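Local coordinates for osmotically inducible lipoprotein OsmE (Pseudomonas aeruginosa PAO1, PDB 4DM5) that is of unknown function but belongs to the BamE-like lipoproteins and is probably held at the bacterial membrane as an osmotically induced protein, at residues T14-L20 / L58-Q63; V24-Q30 / F71-V77; Q44-K49 / D89-R93. All coordinates share one frame; numbering follows the deposited sequence. Where two conformers were deposited one is given.

How the contacts relate
The contacts cross along the chain: 14-20, 24-30 and 44-49 come first and meet, in the same order, 58-63, 71-77 and 89-93, each partner lying 38 to 41 residues further on. Contact 1 sits at the end of the sheet where strands 52-60 and 63-71 turn over. Contact 2, its centre about 22 Å away on the other side of the chain's centre, joins the loop before helix 30-37 to the turn leading into strand 77-81. Contact 3 brings helix 85-94 to the end of edge strand 42-45, about 16 Å from contact 2 between centres; Arg46 NH1 links them by a probable hydrogen bond to Phe71 O. Together they tie helices and loops to both ends of one antiparallel sheet.

Contact 1: residues T14-L20 / L58-Q63; sequences TFRNEPL and LNKDGQ
Leu58 packs from its strand against Phe15, Glu18 and Leu20. Its CB lies 4.0 Å from CE1 of the Phe15 ring. CG stands anti to the carbonyl carbon (chi1 -57°), and from it the two methyls diverge: CD1 approaches the same ring obliquely, to 3.9 Å from CD1 of Phe15, while CD2 meets CD1 of Leu20 at 3.9 Å. CD2 also passes the carboxylate of Glu18. Val21, Phe67 and Phe82 touch Leu58 as well, which places it among the buried apolar residues.

Further along the strand Lys60 runs past Phe15 in the opposite direction. Its CB is 3.9 Å from Phe15 CE1, and its CG lies 3.6 Å from the carbonyl oxygen of Thr14. Thr14 in turn lays its methyl CG2 over the centre of one face of the Phe15 ring.

Polar groups are joined here by water, as no direct hydrogen bond crosses between the segments. A bend at chi2 (-66°) turns the Glu18 carboxylate toward Asn59. One water joins Glu18 OE1 to the backbone N of Asn59, and another donates to both Glu18 OE2 and Asn59 O. Two more waters link Thr14 O with Asp61 OD2, and Thr14 OG1 with Gln63 OE1.

Lys60 and Gln63 exchange two backbone bonds, N to O in each direction, both 3.0 Å, and close a type I' turn. This is the tight two-residue beta-hairpin connecting strands 52-60 and 63-71 of the BamE-like domain, packed against the turn that joins the short helices 12-15 and 19-22.

Contact 2: residues V24-Q30 / F71-V77; sequences VEKGMSQ and FDGSGKV
Gln30 lies across one face of the Phe71 ring: its CG is 3.6 Å from the ring centroid and only 15° off the normal, a CH-pi contact. The CG methylene meets the face; the amide plane beyond is inclined 45° to the ring. The carbonyl oxygen of Met28, a selenomethionine, comes to the ring's edge instead, 4.0 Å from Phe71 CE1.

Val77 points its branches into the bend of segment 24-30. CG2, anti to the carbonyl carbon, lies 3.3 Å from Met28 O and 3.8 Å from Met28 CB and, more loosely, meets Val24 CG1. CB sits 3.4 Å from the carbonyl oxygen of Glu25, which itself accepts from Met28 N in a type II turn. Two backbone bonds fix this placement: Gly27 N donates to Val77 O at 2.9 Å, nearly straight at 165°, and Val77 N donates to Met28 O at 2.8 Å.

Segment 71-77 holds a type I turn from Asp72 to Gly75, which carries strand 63-71 over into strand 77-81 and contains an Asx turn. Three donors grip Asp72 OD1: Ser74 OG at 2.6 Å, on the syn side, and the backbone N atoms of Ser74 and Lys76 from opposite faces of the carboxylate, each well out of its plane. Water bridges Gln30 N to Gly75 O, and a second water donates to both Val77 O and Asp72 OD2.

Contact 3: residues Q44-K49 / D89-R93; sequences QKRLMK and DRHER
Asp89 OD1 is gripped from two directions. The backbone N of Leu47 donates to it at 2.9 Å with 168° at the hydrogen, approaching from well above the carboxylate plane, and a water donates to it at 2.8 Å. That water also takes a bond from the backbone N of Met48 and gives one to Glu92 OE1, so a single molecule connects both acidic side chains to the loop. The CB of Leu47 backs the carboxylate, 3.4 Å from Asp89 CG.

One turn further along the helix, Glu92 is held by Arg46. NH2 of Arg46 donates to OE2 of Glu92 at 3.1 Å, almost straight at 171°. The bond uses the syn lone pair of the oxygen and lies in the guanidinium plane, although the carboxylate itself is turned 38° against that plane. NH1 of the same guanidinium is engaged by Phe71 O and Asp78, which fixes the rotation of the group. Lys49 crosses Glu92 at about a right angle: with its chain extended beyond CG, its methylenes pass OE1, CG lying 3.6 Å away, and its NZ forms a long salt bridge of 3.7 Å to Glu92 OE2. Two positive groups around one carboxylate would tend to keep it ionised.

The selenomethionine Met48 packs alongside the helix backbone at Glu92 and Arg93, its CB 4.0 Å from Glu92 CB and its CG 3.8 Å from Arg93 N.

Asp89 and Glu92, three residues apart, thus present one acidic flank of helix 85-94 to the loop after edge strand 42-45. The Cys53–Cys85 disulfide joins the start of that helix to the neighbouring strand, giving a C-terminal helix fastened to the BamE-like sheet by a salt-bridge network and a covalent link.

Contact 1: residues T14-L20 / L58-Q63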
loop_
_atom_site.group_PDB
_atom_site.type_symbol
_atom_site.label_atom_id
_atom_site.label_comp_id
_atom_site.label_asym_id
_atom_site.label_seq_id
_atom_site.Cartn_x
_atom_site.Cartn_y
_atom_site.Cartn_z
ATOM N N THR A 14 -12.579 10.478 -3.938
ATOM C CA THR A 14 -12.511 9.798 -5.258
ATOM C C THR A 14 -12.193 8.297 -5.083
ATOM O O THR A 14 -12.724 7.458 -5.835
ATOM C CB THR A 14 -11.433 10.456 -6.072
ATOM O OG1 THR A 14 -11.801 11.875 -6.173
ATOM C CG2 THR A 14 -11.338 9.871 -7.523
ATOM N N PHE A 15 -11.362 8.005 -4.081
ATOM C CA PHE A 15 -10.839 6.662 -3.966
ATOM C C PHE A 15 -11.479 5.846 -2.873
ATOM O O PHE A 15 -10.982 4.724 -2.580
ATOM C CB PHE A 15 -9.308 6.784 -3.781
ATOM C CG PHE A 15 -8.658 7.401 -4.966
ATOM C CD1 PHE A 15 -8.486 6.678 -6.130
ATOM C CD2 PHE A 15 -8.257 8.758 -4.971
ATOM C CE1 PHE A 15 -7.987 7.211 -7.274
ATOM C CE2 PHE A 15 -7.697 9.319 -6.150
ATOM C CZ PHE A 15 -7.538 8.506 -7.271
ATOM N N ARG A 16 -12.423 6.404 -2.153
ATOM C CA ARG A 16 -12.872 5.740 -0.908
ATOM C C ARG A 16 -13.467 4.335 -1.086
ATOM O O ARG A 16 -13.452 3.545 -0.129
ATOM C CB ARG A 16 -13.781 6.622 -0.057
ATOM C CG ARG A 16 -15.136 6.842 -0.735
ATOM C CD ARG A 16 -16.206 7.507 0.160
ATOM N NE ARG A 16 -16.516 6.658 1.357
ATOM C CZ ARG A 16 -17.617 5.933 1.563
ATOM N NH1 ARG A 16 -18.612 5.964 0.674
ATOM N NH2 ARG A 16 -17.755 5.212 2.693
ATOM N N ASN A 17 -13.950 4.018 -2.283
ATOM C CA ASN A 17 -14.539 2.723 -2.533
ATOM C C ASN A 17 -13.563 1.748 -3.190
ATOM O O ASN A 17 -13.955 0.629 -3.509
ATOM C CB ASN A 17 -15.837 2.904 -3.362
ATOM C CG ASN A 17 -16.938 3.489 -2.552
ATOM O OD1 ASN A 17 -17.212 3.035 -1.436
ATOM N ND2 ASN A 17 -17.523 4.529 -3.076
ATOM N N GLU A 18 -12.330 2.210 -3.417
ATOM C CA GLU A 18 -11.295 1.249 -3.967
ATOM C C GLU A 18 -11.063 0.169 -2.912
ATOM O O GLU A 18 -10.853 0.475 -1.778
ATOM C CB GLU A 18 -10.005 1.945 -4.188
ATOM C CG GLU A 18 -9.990 2.790 -5.396
ATOM C CD GLU A 18 -10.119 1.902 -6.655
ATOM O OE1 GLU A 18 -9.401 0.862 -6.847
ATOM O OE2 GLU A 18 -10.960 2.224 -7.470
ATOM N N PRO A 19 -11.067 -1.121 -3.330
ATOM C CA PRO A 19 -10.844 -2.193 -2.357
ATOM C C PRO A 19 -9.568 -2.052 -1.506
ATOM O O PRO A 19 -9.627 -2.312 -0.276
ATOM C CB PRO A 19 -10.760 -3.496 -3.198
ATOM C CG PRO A 19 -11.628 -3.121 -4.368
ATOM C CD PRO A 19 -11.395 -1.622 -4.667
ATOM N N LEU A 20 -8.457 -1.580 -2.122
ATOM C CA LEU A 20 -7.273 -1.378 -1.333
ATOM C C LEU A 20 -7.414 -0.373 -0.199
ATOM O O LEU A 20 -6.728 -0.434 0.846
ATOM C CB LEU A 20 -6.115 -0.939 -2.193
ATOM C CG LEU A 20 -5.578 -2.192 -2.943
ATOM C CD1 LEU A 20 -4.741 -1.633 -4.122
ATOM C CD2 LEU A 20 -4.738 -3.200 -2.063
ATOM N N LEU A 58 -3.692 3.211 -8.200
ATOM C CA LEU A 58 -5.166 3.192 -8.238
ATOM C C LEU A 58 -5.601 3.950 -9.465
ATOM O O LEU A 58 -4.937 4.995 -9.828
ATOM C CB LEU A 58 -5.699 3.901 -7.002
ATOM C CG LEU A 58 -5.269 3.397 -5.610
ATOM C CD1 LEU A 58 -5.823 4.312 -4.531
ATOM C CD2 LEU A 58 -5.598 1.925 -5.440
ATOM N N ASN A 59 -6.647 3.446 -10.111
ATOM C CA ASN A 59 -7.120 4.102 -11.341
ATOM C C ASN A 59 -8.629 4.207 -11.203
ATOM O O ASN A 59 -9.364 3.185 -11.253
ATOM C CB ASN A 59 -6.714 3.226 -12.542
ATOM C CG ASN A 59 -6.913 3.918 -13.859
ATOM O OD1 ASN A 59 -7.325 5.071 -13.937
ATOM N ND2 ASN A 59 -6.570 3.213 -14.916
ATOM N N LYS A 60 -9.124 5.426 -11.068
ATOM C CA LYS A 60 -10.541 5.595 -10.836
ATOM C C LYS A 60 -10.939 6.896 -11.495
ATOM O O LYS A 60 -10.361 7.953 -11.208
ATOM C CB LYS A 60 -10.859 5.680 -9.331
ATOM C CG LYS A 60 -12.363 5.860 -9.053
ATOM C CD LYS A 60 -13.227 4.718 -9.561
ATOM C CE LYS A 60 -14.639 4.916 -9.022
ATOM N NZ LYS A 60 -15.469 3.815 -9.555
ATOM N N ASP A 61 -11.923 6.802 -12.406
ATOM C CA ASP A 61 -12.536 8.043 -12.957
ATOM C C ASP A 61 -11.466 8.923 -13.653
ATOM O O ASP A 61 -11.564 10.213 -13.539
ATOM C CB ASP A 61 -13.219 8.837 -11.879
ATOM C CG ASP A 61 -14.506 8.106 -11.298
ATOM O OD1 ASP A 61 -14.945 7.141 -11.979
ATOM O OD2 ASP A 61 -14.997 8.576 -10.282
ATOM N N GLY A 62 -10.594 8.260 -14.378
ATOM C CA GLY A 62 -9.533 8.920 -15.131
ATOM C C GLY A 62 -8.392 9.516 -14.342
ATOM O O GLY A 62 -7.601 10.309 -14.868
ATOM N N GLN A 63 -8.299 9.144 -13.067
ATOM C CA GLN A 63 -7.276 9.708 -12.198
ATOM C C GLN A 63 -6.456 8.544 -11.732
ATOM O O GLN A 63 -7.016 7.519 -11.354
ATOM C CB GLN A 63 -7.942 10.371 -11.035
ATOM C CG GLN A 63 -8.930 11.389 -11.514
ATOM C CD GLN A 63 -8.991 12.468 -10.545
ATOM O OE1 GLN A 63 -10.042 12.753 -10.022
ATOM N NE2 GLN A 63 -7.841 13.110 -10.309
HETATM O O HOH W 1 -14.949 8.231 -7.413
HETATM O O HOH W 2 -9.824 13.223 -7.488
HETATM O O HOH W 3 -7.718 0.928 -9.100
HETATM O O HOH W 4 -11.241 1.536 -10.071
#

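Contact 2: residues V24-Q30 / F71-V77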
loop_
_atom_site.group_PDB
_atom_site.type_symbol
_atom_site.label_atom_id
_atom_site.label_comp_id
_atom_site.label_asym_id
_atom_site.label_seq_id
_atom_site.Cartn_x
_atom_site.Cartn_y
_atom_site.Cartn_z
ATOM N N VAL A 24 -8.691 -3.066 3.159
ATOM C CA VAL A 24 -7.442 -3.569 3.765
ATOM C C VAL A 24 -7.350 -3.118 5.195
ATOM O O VAL A 24 -7.454 -1.885 5.446
ATOM C CB VAL A 24 -6.213 -3.138 2.960
ATOM C CG1 VAL A 24 -4.868 -3.389 3.698
ATOM C CG2 VAL A 24 -6.204 -3.819 1.616
ATOM N N GLU A 25 -7.105 -3.999 6.146
ATOM C CA GLU A 25 -7.105 -3.667 7.557
ATOM C C GLU A 25 -5.746 -4.003 8.197
ATOM O O GLU A 25 -5.027 -4.911 7.761
ATOM C CB GLU A 25 -8.134 -4.543 8.414
ATOM C CG GLU A 25 -9.573 -3.985 8.405
ATOM C CD GLU A 25 -9.812 -2.706 9.282
ATOM O OE1 GLU A 25 -9.164 -2.422 10.357
ATOM O OE2 GLU A 25 -10.691 -1.882 8.828
ATOM N N LYS A 26 -5.328 -3.295 9.287
ATOM C CA LYS A 26 -4.189 -3.646 10.085
ATOM C C LYS A 26 -4.262 -5.123 10.528
ATOM O O LYS A 26 -5.333 -5.571 10.905
ATOM C CB LYS A 26 -4.166 -2.683 11.304
ATOM C CG LYS A 26 -2.955 -2.868 12.163
ATOM C CD LYS A 26 -2.931 -1.787 13.298
ATOM C CE LYS A 26 -1.598 -1.684 14.031
ATOM N NZ LYS A 26 -0.418 -2.110 13.225
ATOM N N GLY A 27 -3.180 -5.846 10.439
ATOM C CA GLY A 27 -3.102 -7.196 10.902
ATOM C C GLY A 27 -3.368 -8.226 9.814
ATOM O O GLY A 27 -3.222 -9.415 10.115
HETATM N N MSE A 28 -3.823 -7.751 8.631
HETATM C CA MSE A 28 -4.228 -8.644 7.490
HETATM C C MSE A 28 -2.974 -9.318 6.931
HETATM O O MSE A 28 -1.888 -8.738 6.832
HETATM C CB MSE A 28 -4.949 -7.802 6.429
HETATM C CG MSE A 28 -5.447 -8.532 5.154
HETATM SE SE MSE A 28 -6.665 -7.376 4.073
HETATM C CE MSE A 28 -8.252 -7.677 5.174
ATOM N N SER A 29 -3.113 -10.563 6.501
ATOM C CA SER A 29 -2.076 -11.321 5.872
ATOM C C SER A 29 -1.832 -10.906 4.431
ATOM O O SER A 29 -2.641 -10.244 3.806
ATOM C CB SER A 29 -2.429 -12.837 5.825
ATOM O OG SER A 29 -3.488 -13.022 4.956
ATOM N N GLN A 30 -0.605 -11.200 4.004
ATOM C CA GLN A 30 -0.250 -10.944 2.617
ATOM C C GLN A 30 -1.175 -11.558 1.605
ATOM O O GLN A 30 -1.627 -10.949 0.595
ATOM C CB GLN A 30 1.201 -11.421 2.392
ATOM C CG GLN A 30 2.257 -10.490 3.042
ATOM C CD GLN A 30 3.646 -11.108 3.137
ATOM O OE1 GLN A 30 3.891 -12.085 3.837
ATOM N NE2 GLN A 30 4.568 -10.525 2.406
ATOM N N PHE A 71 3.806 -4.339 5.250
ATOM C CA PHE A 71 3.647 -5.421 6.147
ATOM C C PHE A 71 4.813 -5.450 7.122
ATOM O O PHE A 71 5.954 -5.097 6.726
ATOM C CB PHE A 71 3.688 -6.784 5.416
ATOM C CG PHE A 71 2.611 -6.909 4.389
ATOM C CD1 PHE A 71 1.347 -7.450 4.701
ATOM C CD2 PHE A 71 2.827 -6.384 3.067
ATOM C CE1 PHE A 71 0.365 -7.499 3.742
ATOM C CE2 PHE A 71 1.801 -6.412 2.126
ATOM C CZ PHE A 71 0.593 -6.995 2.433
ATOM N N ASP A 72 4.523 -5.768 8.404
ATOM C CA ASP A 72 5.610 -5.871 9.374
ATOM C C ASP A 72 6.450 -7.149 9.194
ATOM O O ASP A 72 6.238 -7.949 8.277
ATOM C CB ASP A 72 5.029 -5.707 10.814
ATOM C CG ASP A 72 4.131 -6.891 11.227
ATOM O OD1 ASP A 72 4.180 -7.988 10.619
ATOM O OD2 ASP A 72 3.224 -6.738 12.117
ATOM N N GLY A 73 7.402 -7.385 10.093
ATOM C CA GLY A 73 8.279 -8.577 9.940
ATOM C C GLY A 73 7.553 -9.897 10.106
ATOM O O GLY A 73 8.069 -10.921 9.652
ATOM N N SER A 74 6.370 -9.862 10.674
ATOM C CA SER A 74 5.562 -11.076 10.854
ATOM C C SER A 74 4.724 -11.353 9.622
ATOM O O SER A 74 3.985 -12.319 9.600
ATOM C CB SER A 74 4.646 -11.072 12.086
ATOM O OG SER A 74 3.559 -10.230 11.844
ATOM N N GLY A 75 4.709 -10.418 8.633
ATOM C CA GLY A 75 3.885 -10.641 7.493
ATOM C C GLY A 75 2.504 -9.973 7.552
ATOM O O GLY A 75 1.624 -10.367 6.762
ATOM N N LYS A 76 2.280 -9.119 8.551
ATOM C CA LYS A 76 0.884 -8.618 8.744
ATOM C C LYS A 76 0.820 -7.133 8.398
ATOM O O LYS A 76 1.795 -6.394 8.661
ATOM C CB LYS A 76 0.483 -8.802 10.196
ATOM C CG LYS A 76 0.419 -10.278 10.621
ATOM C CD LYS A 76 -0.070 -10.370 12.059
ATOM C CE LYS A 76 -0.243 -11.850 12.446
ATOM N NZ LYS A 76 1.133 -12.288 12.759
ATOM N N VAL A 77 -0.272 -6.676 7.837
ATOM C CA VAL A 77 -0.324 -5.250 7.434
ATOM C C VAL A 77 -0.069 -4.362 8.638
ATOM O O VAL A 77 -0.658 -4.514 9.702
ATOM C CB VAL A 77 -1.755 -4.944 6.905
ATOM C CG1 VAL A 77 -1.900 -3.403 6.697
ATOM C CG2 VAL A 77 -1.992 -5.648 5.603
HETATM O O HOH W 5 0.483 -5.199 12.181
HETATM O O HOH W 6 1.235 -12.727 5.693
#

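Contact 3: residues Q44-K49 / D89-R93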
loop_
_atom_site.group_PDB
_atom_site.type_symbol
_atom_site.label_atom_id
_atom_site.label_comp_id
_atom_site.label_asym_id
_atom_site.label_seq_id
_atom_site.Cartn_x
_atom_site.Cartn_y
_atom_site.Cartn_z
ATOM N N GLN A 44 8.500 -5.204 -2.789
ATOM C CA GLN A 44 9.909 -5.069 -2.361
ATOM C C GLN A 44 10.045 -5.228 -0.873
ATOM O O GLN A 44 9.087 -5.165 -0.054
ATOM C CB GLN A 44 10.469 -3.735 -2.806
ATOM C CG GLN A 44 9.752 -2.551 -2.126
ATOM C CD GLN A 44 10.053 -1.169 -2.742
ATOM O OE1 GLN A 44 10.499 -0.288 -2.036
ATOM N NE2 GLN A 44 9.741 -0.962 -4.030
ATOM N N LYS A 45 11.291 -5.516 -0.478
ATOM C CA LYS A 45 11.605 -5.554 0.880
ATOM C C LYS A 45 11.618 -4.120 1.380
ATOM O O LYS A 45 12.011 -3.200 0.649
ATOM C CB LYS A 45 13.072 -6.136 0.951
ATOM C CG LYS A 45 13.651 -5.952 2.329
ATOM C CD LYS A 45 13.187 -7.057 3.247
ATOM C CE LYS A 45 13.540 -6.719 4.679
ATOM N NZ LYS A 45 12.908 -5.487 5.204
ATOM N N ARG A 46 11.161 -3.866 2.622
ATOM C CA ARG A 46 11.195 -2.518 3.213
ATOM C C ARG A 46 12.637 -2.146 3.472
ATOM O O ARG A 46 13.370 -2.942 4.053
ATOM C CB ARG A 46 10.329 -2.285 4.477
ATOM C CG ARG A 46 8.874 -2.537 4.270
ATOM C CD ARG A 46 8.270 -2.615 5.659
ATOM N NE ARG A 46 7.910 -1.320 6.272
ATOM C CZ ARG A 46 7.007 -1.268 7.244
ATOM N NH1 ARG A 46 6.459 -2.371 7.546
ATOM N NH2 ARG A 46 6.630 -0.135 7.810
ATOM N N LEU A 47 13.012 -0.954 3.046
ATOM C CA LEU A 47 14.403 -0.573 3.221
ATOM C C LEU A 47 14.822 -0.441 4.652
ATOM O O LEU A 47 15.906 -0.915 5.004
ATOM C CB LEU A 47 14.639 0.750 2.453
ATOM C CG LEU A 47 16.093 1.190 2.357
ATOM C CD1 LEU A 47 16.874 0.269 1.383
ATOM C CD2 LEU A 47 16.129 2.648 1.881
HETATM N N MSE A 48 14.001 0.200 5.479
HETATM C CA MSE A 48 14.387 0.602 6.837
HETATM C C MSE A 48 13.826 -0.195 7.997
HETATM O O MSE A 48 14.293 -0.027 9.093
HETATM C CB MSE A 48 14.020 2.045 7.125
HETATM C CG MSE A 48 14.575 2.923 5.983
HETATM SE SE MSE A 48 16.564 3.085 5.921
HETATM C CE MSE A 48 16.431 3.598 7.811
ATOM N N LYS A 49 12.797 -1.019 7.762
ATOM C CA LYS A 49 12.067 -1.796 8.843
ATOM C C LYS A 49 11.982 -3.248 8.417
ATOM O O LYS A 49 12.039 -3.540 7.228
ATOM C CB LYS A 49 10.665 -1.263 9.064
ATOM C CG LYS A 49 10.668 0.100 9.664
ATOM C CD LYS A 49 9.339 0.608 10.129
ATOM C CE LYS A 49 9.591 2.050 10.549
ATOM N NZ LYS A 49 8.348 2.866 10.713
ATOM N N ASP A 89 10.017 4.353 1.445
ATOM C CA ASP A 89 11.447 4.071 1.887
ATOM C C ASP A 89 12.145 5.392 2.080
ATOM O O ASP A 89 12.879 5.543 3.111
ATOM C CB ASP A 89 12.126 3.294 0.824
ATOM C CG ASP A 89 11.856 1.805 0.900
ATOM O OD1 ASP A 89 11.355 1.158 1.923
ATOM O OD2 ASP A 89 12.118 1.228 -0.171
ATOM N N ARG A 90 11.892 6.300 1.135
ATOM C CA ARG A 90 12.504 7.712 1.206
ATOM C C ARG A 90 12.110 8.387 2.556
ATOM O O ARG A 90 12.961 8.853 3.363
ATOM C CB ARG A 90 12.237 8.488 -0.145
ATOM C CG ARG A 90 12.527 9.960 -0.314
ATOM C CD ARG A 90 13.842 10.086 -1.058
ATOM N NE ARG A 90 14.826 10.215 -0.010
ATOM C CZ ARG A 90 16.153 10.086 -0.121
ATOM N NH1 ARG A 90 16.884 10.301 0.970
ATOM N NH2 ARG A 90 16.746 9.727 -1.275
ATOM N N HIS A 91 10.821 8.322 2.908
ATOM C CA HIS A 91 10.357 8.768 4.196
ATOM C C HIS A 91 10.858 8.066 5.442
ATOM O O HIS A 91 11.168 8.737 6.436
ATOM C CB HIS A 91 8.807 8.817 4.236
ATOM C CG HIS A 91 8.294 9.437 5.509
ATOM N ND1 HIS A 91 7.766 8.699 6.517
ATOM C CD2 HIS A 91 8.334 10.762 5.962
ATOM C CE1 HIS A 91 7.458 9.506 7.557
ATOM N NE2 HIS A 91 7.795 10.776 7.211
ATOM N N GLU A 92 10.906 6.741 5.482
ATOM C CA GLU A 92 11.375 6.071 6.698
ATOM C C GLU A 92 12.899 6.338 6.890
ATOM O O GLU A 92 13.369 6.317 8.049
ATOM C CB GLU A 92 10.993 4.573 6.767
ATOM C CG GLU A 92 9.462 4.387 6.921
ATOM C CD GLU A 92 8.927 2.935 6.940
ATOM O OE1 GLU A 92 9.733 1.994 6.779
ATOM O OE2 GLU A 92 7.670 2.702 7.093
ATOM N N ARG A 93 13.639 6.597 5.802
ATOM C CA ARG A 93 15.098 6.816 5.902
ATOM C C ARG A 93 15.386 8.166 6.512
ATOM O O ARG A 93 16.308 8.307 7.333
ATOM C CB ARG A 93 15.810 6.711 4.544
ATOM C CG ARG A 93 17.233 7.321 4.560
ATOM C CD ARG A 93 18.146 6.530 5.474
ATOM N NE ARG A 93 19.115 7.393 6.142
ATOM C CZ ARG A 93 19.270 7.465 7.456
ATOM N NH1 ARG A 93 18.552 6.694 8.263
ATOM N NH2 ARG A 93 20.170 8.287 7.963
HETATM O O HOH W 7 11.501 1.564 4.647
#